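Local coordinates for protein polyprenyl synthetase (Nonlabens dokdonensis, PDB 6KD7) that probably joins isoprenoid units into geranylgeranyl pyrophosphate as a magnesium-dependent prenyltransferase of the FPP/GGPP synthase family, at residues N130-R135 and V173-Q178; I199-A204 and L320-R325. All blocks are in the same frame, centred on the assembly; numbering follows the deposited sequence.

Interaction 1: residues N130-R135 and V173-Q178; sequences NKVFSR and VGCALQ
Val132 meets Cys175 and Gln178 where two long helices pack side by side. Its CG2 is the methyl that does the touching. With chi1 at 64° it is CG1 that sits between the backbone N and the carbonyl carbon, which puts CG2 anti to the backbone N and against the amide carbon CD of Gln178, 3.8 Å away. Gln178 reaches across on an extended chain, and the two side chains meet at a slant, methyl against amide end. Cys175 points at the other helix. Its SG lies 4.0 Å from Val132 O. Phe133 CA is 4.1 Å from the same SG. Val132 CG2 is a little further from it, at 4.3 Å. The sulfur therefore lies against the backbone of Val132 and Phe133 rather more closely than against the valine methyl.

The two segments run antiparallel, at 171°, and their axes come within 9.9 Å. Val132 and Cys175 are the nearest pair of residues, with CA atoms 6.6 Å apart. Beyond them, Val132 also packs on Met179 and Ile182 further along helix 158-183. Phe133 sends its ring into an aromatic cluster, edge-to-face with Phe71, Tyr115 and Phe118. On the side of Lys131 and Ser134, helix 123-150 faces Glu119 and Arg116 of the second subunit.

This is buried helix-helix packing in the all-helical prenyl synthase fold. A methyl, a thiol sulfur and an amide make the contact, so the two segments meet by shape and van der Waals contact, without a directional bond between them.

Interaction 2: residues I199-A204 and L320-R325; sequences INLGLA and LQLMGR
Leu201 packs on Leu322 and Met323 where helix 309-322 ends in a Schellman motif. The contact lies inside the all-alpha isoprenoid synthase fold and joins helix 188-215 to the last helix of the chain. The bond from CA to CB of Leu201 does not aim at the other segment. CG is anti to the backbone N (chi1 -176°), and this brings the branch nearer to it. CG then meets Leu322 CD2 at 4.0 Å. Of the two methyls, CD1 goes furthest in: it lies 3.6 Å from Met323 CE and also touches Leu322 CD2. The other methyl, CD2, leans on the same Leu322 CD2 at 4.1 Å. One leucine methyl thus sits against the fork of the other leucine, and the two chains are oblique to each other. With Leu201 cut back to an alanine, Leu322 CD2 would probably lose the fork it sits against, and Met323 CE would probably be freer to turn.

Met323 is the first residue to leave the helical conformation. Its chain runs toward Ala204 and bends at chi2 and chi3, which turns CE toward Leu201 CD1. The turn is closed by Arg325 N to Leu320 O and Gly324 N to Gln321 O, with Gly324 at positive phi. Thr295 of helix 283-303 also touches Met323. The side chain of Leu322 is about 7 Å from the bound pyrophosphate. Ala204 CB lies beside the thioether, 3.9 Å from both SD and CE of Met323.

In the fold
Both contacts are buried, and neither has a hydrogen bond or salt bridge between its segments. Interaction 1 joins the first half of helix 123-150 to the second half of helix 158-183, with the segments antiparallel. Interaction 2 sets the middle of helix 188-215 against the Schellman-capped C-terminal end of helix 309-322. Their chemistry differs: a thiol and an amide take part in the first, while the second is all hydrocarbon and thioether. Helices 158-183 and 188-215 are consecutive and link the two directly, through Val173 CG2 on Gly202 CA (4.1 Å). The centres are 19 Å apart. Interaction 1 borders the second subunit; no other chain touches the segments of interaction 2, which lies nearer the pyrophosphate.

Interaction 1: residues N130-R135 and V173-Q178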
# COMPACT_ATOMS: atom_id res chain seq x y z
N ASN A 130 36.39 -13.86 24.91
CA ASN A 130 35.88 -12.61 24.29
C ASN A 130 36.53 -12.48 22.93
O ASN A 130 35.84 -12.21 21.93
CB ASN A 130 36.13 -11.35 25.10
CG ASN A 130 35.03 -11.17 26.09
OD1 ASN A 130 35.11 -11.71 27.20
ND2 ASN A 130 34.02 -10.39 25.72
N LYS A 131 37.83 -12.70 22.86
CA LYS A 131 38.57 -12.51 21.58
C LYS A 131 38.09 -13.45 20.47
O LYS A 131 37.81 -12.95 19.40
CB LYS A 131 40.06 -12.69 21.84
CG LYS A 131 40.96 -12.17 20.74
CD LYS A 131 42.31 -11.76 21.26
CE LYS A 131 43.22 -11.23 20.19
NZ LYS A 131 43.25 -12.12 19.01
N VAL A 132 37.92 -14.74 20.73
CA VAL A 132 37.54 -15.65 19.61
C VAL A 132 36.04 -15.44 19.32
O VAL A 132 35.65 -15.50 18.13
CB VAL A 132 37.88 -17.13 19.88
CG1 VAL A 132 37.10 -17.67 21.06
CG2 VAL A 132 37.64 -17.96 18.63
N PHE A 133 35.25 -15.10 20.33
CA PHE A 133 33.79 -14.87 20.23
C PHE A 133 33.52 -13.67 19.31
O PHE A 133 32.78 -13.82 18.32
CB PHE A 133 33.18 -14.65 21.60
CG PHE A 133 31.69 -14.41 21.59
CD1 PHE A 133 30.80 -15.44 21.33
CD2 PHE A 133 31.19 -13.15 21.86
CE1 PHE A 133 29.43 -15.21 21.38
CE2 PHE A 133 29.82 -12.90 21.82
CZ PHE A 133 28.95 -13.95 21.61
N SER A 134 34.18 -12.54 19.59
CA SER A 134 34.05 -11.27 18.83
C SER A 134 34.54 -11.46 17.41
O SER A 134 33.89 -10.99 16.50
CB SER A 134 34.76 -10.14 19.53
OG SER A 134 34.10 -9.82 20.75
N ARG A 135 35.64 -12.14 17.19
CA ARG A 135 36.14 -12.33 15.82
C ARG A 135 35.10 -13.16 15.06
O ARG A 135 34.87 -12.88 13.87
CB ARG A 135 37.50 -13.05 15.86
CG ARG A 135 38.08 -13.31 14.47
CD ARG A 135 39.56 -13.76 14.46
NE ARG A 135 39.84 -15.02 15.16
CZ ARG A 135 40.37 -15.14 16.40
NH1 ARG A 135 40.70 -14.09 17.14
NH2 ARG A 135 40.57 -16.34 16.90
N VAL A 173 30.83 -22.85 14.61
CA VAL A 173 31.01 -24.27 15.01
C VAL A 173 32.42 -24.42 15.60
O VAL A 173 32.52 -24.91 16.72
CB VAL A 173 30.78 -25.22 13.84
CG1 VAL A 173 30.93 -26.67 14.29
CG2 VAL A 173 29.39 -25.01 13.25
N GLY A 174 33.43 -24.00 14.84
CA GLY A 174 34.82 -23.87 15.27
C GLY A 174 34.92 -23.16 16.60
O GLY A 174 35.59 -23.67 17.53
N CYS A 175 34.26 -22.03 16.71
CA CYS A 175 34.35 -21.14 17.87
C CYS A 175 33.80 -21.86 19.09
O CYS A 175 34.38 -21.74 20.16
CB CYS A 175 33.63 -19.81 17.57
SG CYS A 175 33.48 -18.75 19.02
N ALA A 176 32.61 -22.47 18.98
CA ALA A 176 31.97 -23.19 20.09
C ALA A 176 32.95 -24.26 20.64
O ALA A 176 33.05 -24.38 21.86
CB ALA A 176 30.67 -23.83 19.65
N LEU A 177 33.61 -25.01 19.76
CA LEU A 177 34.58 -26.06 20.17
C LEU A 177 35.81 -25.40 20.83
O LEU A 177 36.13 -25.76 21.99
CB LEU A 177 34.97 -26.89 18.94
CG LEU A 177 33.86 -27.81 18.43
CD1 LEU A 177 34.15 -28.22 17.02
CD2 LEU A 177 33.69 -29.03 19.30
N GLN A 178 36.37 -24.37 20.17
CA GLN A 178 37.53 -23.63 20.68
C GLN A 178 37.22 -23.09 22.07
O GLN A 178 38.15 -23.18 22.91
CB GLN A 178 38.04 -22.62 19.67
CG GLN A 178 39.19 -21.84 20.24
CD GLN A 178 39.89 -20.98 19.23
OE1 GLN A 178 40.87 -20.35 19.59
NE2 GLN A 178 39.42 -20.93 17.99

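Interaction 2: residues I199-A204 and L320-R325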
# COMPACT_ATOMS: atom_id res chain seq x y z
N ILE A 199 35.41 -26.14 11.63
CA ILE A 199 35.27 -25.57 10.28
C ILE A 199 34.85 -26.68 9.31
O ILE A 199 33.88 -26.47 8.58
CB ILE A 199 36.52 -24.82 9.84
CG1 ILE A 199 36.77 -23.59 10.72
CG2 ILE A 199 36.46 -24.43 8.37
CD1 ILE A 199 35.67 -22.55 10.70
N ASN A 200 35.54 -27.81 9.29
CA ASN A 200 35.27 -28.86 8.28
C ASN A 200 33.89 -29.46 8.61
O ASN A 200 33.08 -29.69 7.72
CB ASN A 200 36.38 -29.92 8.25
CG ASN A 200 37.63 -29.44 7.54
OD1 ASN A 200 38.78 -29.57 8.04
ND2 ASN A 200 37.42 -28.94 6.35
N LEU A 201 33.58 -29.63 9.88
CA LEU A 201 32.28 -30.20 10.24
C LEU A 201 31.18 -29.24 9.75
O LEU A 201 30.10 -29.70 9.37
CB LEU A 201 32.22 -30.40 11.75
CG LEU A 201 30.96 -31.06 12.28
CD1 LEU A 201 30.93 -32.56 11.99
CD2 LEU A 201 30.81 -30.83 13.77
N GLY A 202 31.40 -27.94 9.96
CA GLY A 202 30.36 -26.91 9.74
C GLY A 202 30.12 -26.78 8.25
O GLY A 202 28.96 -26.70 7.85
N LEU A 203 31.17 -26.87 7.46
CA LEU A 203 31.07 -26.84 5.99
C LEU A 203 30.31 -28.09 5.49
O LEU A 203 29.43 -27.95 4.65
CB LEU A 203 32.46 -26.70 5.40
CG LEU A 203 33.09 -25.31 5.49
CD1 LEU A 203 34.56 -25.36 5.04
CD2 LEU A 203 32.33 -24.29 4.65
N ALA A 204 30.63 -29.27 5.99
CA ALA A 204 29.89 -30.50 5.64
C ALA A 204 28.43 -30.30 6.00
O ALA A 204 27.54 -30.70 5.24
CB ALA A 204 30.49 -31.71 6.34
N LEU A 320 29.47 -38.47 12.23
CA LEU A 320 28.75 -39.31 11.25
C LEU A 320 27.23 -39.21 11.52
O LEU A 320 26.54 -38.91 10.59
CB LEU A 320 29.30 -40.73 11.30
CG LEU A 320 30.76 -40.89 10.84
CD1 LEU A 320 31.28 -42.28 11.18
CD2 LEU A 320 30.93 -40.63 9.36
N GLN A 321 26.79 -39.26 12.77
CA GLN A 321 25.34 -39.15 13.03
C GLN A 321 24.81 -37.79 12.53
O GLN A 321 23.73 -37.78 11.96
CB GLN A 321 25.08 -39.32 14.52
CG GLN A 321 23.61 -39.25 14.89
CD GLN A 321 23.39 -38.95 16.36
OE1 GLN A 321 23.82 -39.69 17.24
NE2 GLN A 321 22.70 -37.85 16.63
N LEU A 322 25.58 -36.71 12.71
CA LEU A 322 25.13 -35.34 12.36
C LEU A 322 24.87 -35.29 10.85
O LEU A 322 23.88 -34.69 10.46
CB LEU A 322 26.21 -34.31 12.74
CG LEU A 322 25.84 -32.84 12.51
CD1 LEU A 322 24.71 -32.41 13.43
CD2 LEU A 322 27.05 -31.95 12.69
N MET A 323 25.68 -36.00 10.08
CA MET A 323 25.66 -35.99 8.59
C MET A 323 24.71 -37.06 8.06
O MET A 323 24.83 -37.43 6.90
CB MET A 323 27.07 -36.24 8.06
CG MET A 323 27.66 -35.08 7.29
SD MET A 323 27.44 -33.48 8.07
CE MET A 323 28.72 -33.53 9.32
N GLY A 324 23.80 -37.54 8.91
CA GLY A 324 22.80 -38.58 8.61
C GLY A 324 23.39 -39.91 8.14
O GLY A 324 22.68 -40.61 7.40
N ARG A 325 24.62 -40.27 8.55
CA ARG A 325 25.28 -41.59 8.32
C ARG A 325 25.23 -42.43 9.62
O ARG A 325 24.69 -41.95 10.65
CB ARG A 325 26.72 -41.39 7.82
CG ARG A 325 26.83 -40.76 6.43
CD ARG A 325 28.22 -40.22 6.12
NE ARG A 325 29.27 -41.25 5.97
CZ ARG A 325 30.54 -41.06 5.55
NH1 ARG A 325 31.00 -39.87 5.22
NH2 ARG A 325 31.37 -42.10 5.48